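Local coordinates for protein putative ketosteroid isomerase (Parabacteroides distasonis ATCC 8503, PDB 3KE7) that is a putative ketosteroid isomerase with a SnoaL-like domain of the NTF2 clan, and probably binds a small ligand in the pocket of that fold, at residues Y45-L50 and L60-Y64. Sequence-based numbering, arbitrary orientation.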
loop_
_atom_site.group_PDB
_atom_site.type_symbol
_atom_site.label_atom_id
_atom_site.label_comp_id
_atom_site.label_asym_id
_atom_site.label_seq_id
_atom_site.Cartn_x
_atom_site.Cartn_y
_atom_site.Cartn_z
ATOM N N TYR B 45 3.694 -7.842 3.907
ATOM C CA TYR B 45 3.343 -8.313 2.563
ATOM C C TYR B 45 1.946 -8.939 2.500
ATOM O O TYR B 45 1.534 -9.719 3.382
ATOM C CB TYR B 45 4.370 -9.407 2.168
ATOM C CG TYR B 45 4.133 -10.115 0.839
ATOM C CD1 TYR B 45 3.238 -11.148 0.760
ATOM C CD2 TYR B 45 4.866 -9.782 -0.335
ATOM C CE1 TYR B 45 3.006 -11.799 -0.406
ATOM C CE2 TYR B 45 4.653 -10.445 -1.500
ATOM C CZ TYR B 45 3.678 -11.445 -1.540
ATOM O OH TYR B 45 3.458 -12.133 -2.731
ATOM N N PHE B 46 1.203 -8.565 1.453
ATOM C CA PHE B 46 -0.063 -9.148 1.104
ATOM C C PHE B 46 -0.042 -9.660 -0.334
ATOM O O PHE B 46 0.519 -9.031 -1.225
ATOM C CB PHE B 46 -1.205 -8.111 1.073
ATOM C CG PHE B 46 -1.503 -7.377 2.345
ATOM C CD1 PHE B 46 -2.447 -7.849 3.261
ATOM C CD2 PHE B 46 -0.957 -6.131 2.587
ATOM C CE1 PHE B 46 -2.836 -7.083 4.379
ATOM C CE2 PHE B 46 -1.363 -5.405 3.747
ATOM C CZ PHE B 46 -2.289 -5.874 4.589
ATOM N N ASP B 47 -0.761 -10.760 -0.562
ATOM C CA ASP B 47 -1.083 -11.185 -1.918
ATOM C C ASP B 47 -2.379 -11.985 -1.837
ATOM O O ASP B 47 -2.859 -12.250 -0.759
ATOM C CB ASP B 47 0.055 -11.914 -2.677
ATOM C CG ASP B 47 0.287 -13.346 -2.251
ATOM O OD1 ASP B 47 -0.628 -14.056 -1.769
ATOM O OD2 ASP B 47 1.435 -13.846 -2.533
ATOM N N PRO B 48 -2.968 -12.317 -2.960
ATOM C CA PRO B 48 -4.294 -12.949 -2.932
ATOM C C PRO B 48 -4.361 -14.339 -2.395
ATOM O O PRO B 48 -5.483 -14.852 -2.276
ATOM C CB PRO B 48 -4.709 -12.943 -4.413
ATOM C CG PRO B 48 -3.963 -11.824 -5.000
ATOM C CD PRO B 48 -2.632 -11.891 -4.331
ATOM N N SER B 49 -3.228 -14.951 -2.060
ATOM C CA SER B 49 -3.283 -16.317 -1.545
ATOM C C SER B 49 -3.212 -16.393 -0.030
ATOM O O SER B 49 -3.390 -17.454 0.531
ATOM C CB SER B 49 -2.145 -17.143 -2.109
ATOM O OG SER B 49 -0.964 -16.815 -1.442
ATOM N N LEU B 50 -3.008 -15.269 0.624
ATOM C CA LEU B 50 -2.800 -15.297 2.060
ATOM C C LEU B 50 -4.049 -14.996 2.864
ATOM O O LEU B 50 -4.756 -14.054 2.609
ATOM C CB LEU B 50 -1.716 -14.279 2.444
ATOM C CG LEU B 50 -0.334 -14.458 1.837
ATOM C CD1 LEU B 50 0.575 -13.236 2.159
ATOM C CD2 LEU B 50 0.272 -15.762 2.337
ATOM N N LEU B 60 8.545 -13.620 5.156
ATOM C CA LEU B 60 8.561 -13.374 3.715
ATOM C C LEU B 60 9.487 -14.395 3.020
ATOM O O LEU B 60 9.152 -14.955 1.988
ATOM C CB LEU B 60 8.994 -11.947 3.397
ATOM C CG LEU B 60 8.821 -11.593 1.916
ATOM C CD1 LEU B 60 7.333 -11.467 1.521
ATOM C CD2 LEU B 60 9.597 -10.312 1.606
ATOM N N ARG B 61 10.680 -14.573 3.561
ATOM C CA ARG B 61 11.668 -15.510 3.041
ATOM C C ARG B 61 11.101 -16.915 2.981
ATOM O O ARG B 61 11.190 -17.563 1.947
ATOM C CB ARG B 61 12.946 -15.455 3.871
ATOM C CG ARG B 61 13.997 -16.378 3.322
ATOM C CD ARG B 61 15.180 -16.537 4.287
ATOM N NE ARG B 61 15.529 -15.271 4.905
ATOM C CZ ARG B 61 16.225 -14.304 4.328
ATOM N NH1 ARG B 61 16.688 -14.441 3.080
ATOM N NH2 ARG B 61 16.466 -13.179 5.014
ATOM N N THR B 62 10.507 -17.384 4.053
ATOM C CA THR B 62 9.883 -18.705 4.086
ATOM C C THR B 62 8.826 -18.874 3.008
ATOM O O THR B 62 8.766 -19.899 2.328
ATOM C CB THR B 62 9.283 -18.948 5.488
ATOM O OG1 THR B 62 10.361 -18.882 6.427
ATOM C CG2 THR B 62 8.583 -20.330 5.567
ATOM N N TYR B 63 7.992 -17.853 2.818
ATOM C CA TYR B 63 6.965 -17.885 1.789
ATOM C C TYR B 63 7.590 -17.970 0.371
ATOM O O TYR B 63 7.223 -18.816 -0.460
ATOM C CB TYR B 63 6.103 -16.629 1.914
ATOM C CG TYR B 63 4.987 -16.535 0.930
ATOM C CD1 TYR B 63 3.999 -17.491 0.895
ATOM C CD2 TYR B 63 4.901 -15.466 0.043
ATOM C CE1 TYR B 63 2.960 -17.400 -0.010
ATOM C CE2 TYR B 63 3.849 -15.339 -0.820
ATOM C CZ TYR B 63 2.893 -16.335 -0.859
ATOM O OH TYR B 63 1.825 -16.293 -1.763
ATOM N N TYR B 64 8.566 -17.106 0.118
ATOM C CA TYR B 64 9.207 -17.056 -1.183
ATOM C C TYR B 64 10.016 -18.306 -1.509
ATOM O O TYR B 64 10.146 -18.691 -2.679
ATOM C CB TYR B 64 10.123 -15.799 -1.284
ATOM C CG TYR B 64 9.471 -14.622 -1.911
ATOM C CD1 TYR B 64 8.602 -13.832 -1.228
ATOM C CD2 TYR B 64 9.751 -14.307 -3.216
ATOM C CE1 TYR B 64 8.014 -12.729 -1.809
ATOM C CE2 TYR B 64 9.159 -13.220 -3.839
ATOM C CZ TYR B 64 8.301 -12.428 -3.132
ATOM O OH TYR B 64 7.720 -11.356 -3.815
HETATM O O HOH W 1 5.257 -12.154 -4.887
#
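Methyl CD1 of Leu-60 presses on the inner part of the Tyr-45 ring, 3.5 Å from Tyr-45 CD2, the two side chains crossing at about a right angle. Farther out, CE1 of Tyr-45 meets Tyr-63 CE2 at 3.7 Å, the ring planes oblique at 57°, while Leu-50 CD2 touches Tyr-63 CE1. With CG anti to the backbone N (chi1 -179°), Tyr-63 extends from the helix to the Asp-47 to Leu-50 type I turn. There its hydroxyl donates to the syn lone pair of Asp-47 OD2 (OH to OD2 2.6 Å). Tyr-45 OH donates to the same oxygen from the anti side, 2.7 Å from Asp-47 OD2. The other oxygen, OD1, takes Ser-49 N in an Asx turn and, in one of two Ser-49 conformers, OG on its syn side. An alanine in place of Asp-47 would probably leave both tyrosine hydroxyls without their shared acceptor and free the turn to shift. A water donates to Tyr-45 OH and also bonds Tyr-64 OH, its O 2.8 Å from each hydroxyl oxygen. The contact joins helix 57-65 to the turn and to strand 43-46, which lies between strands 54-55 and 120-129; Tyr-64 reaches helix 34-38 and lies near the bound bicine.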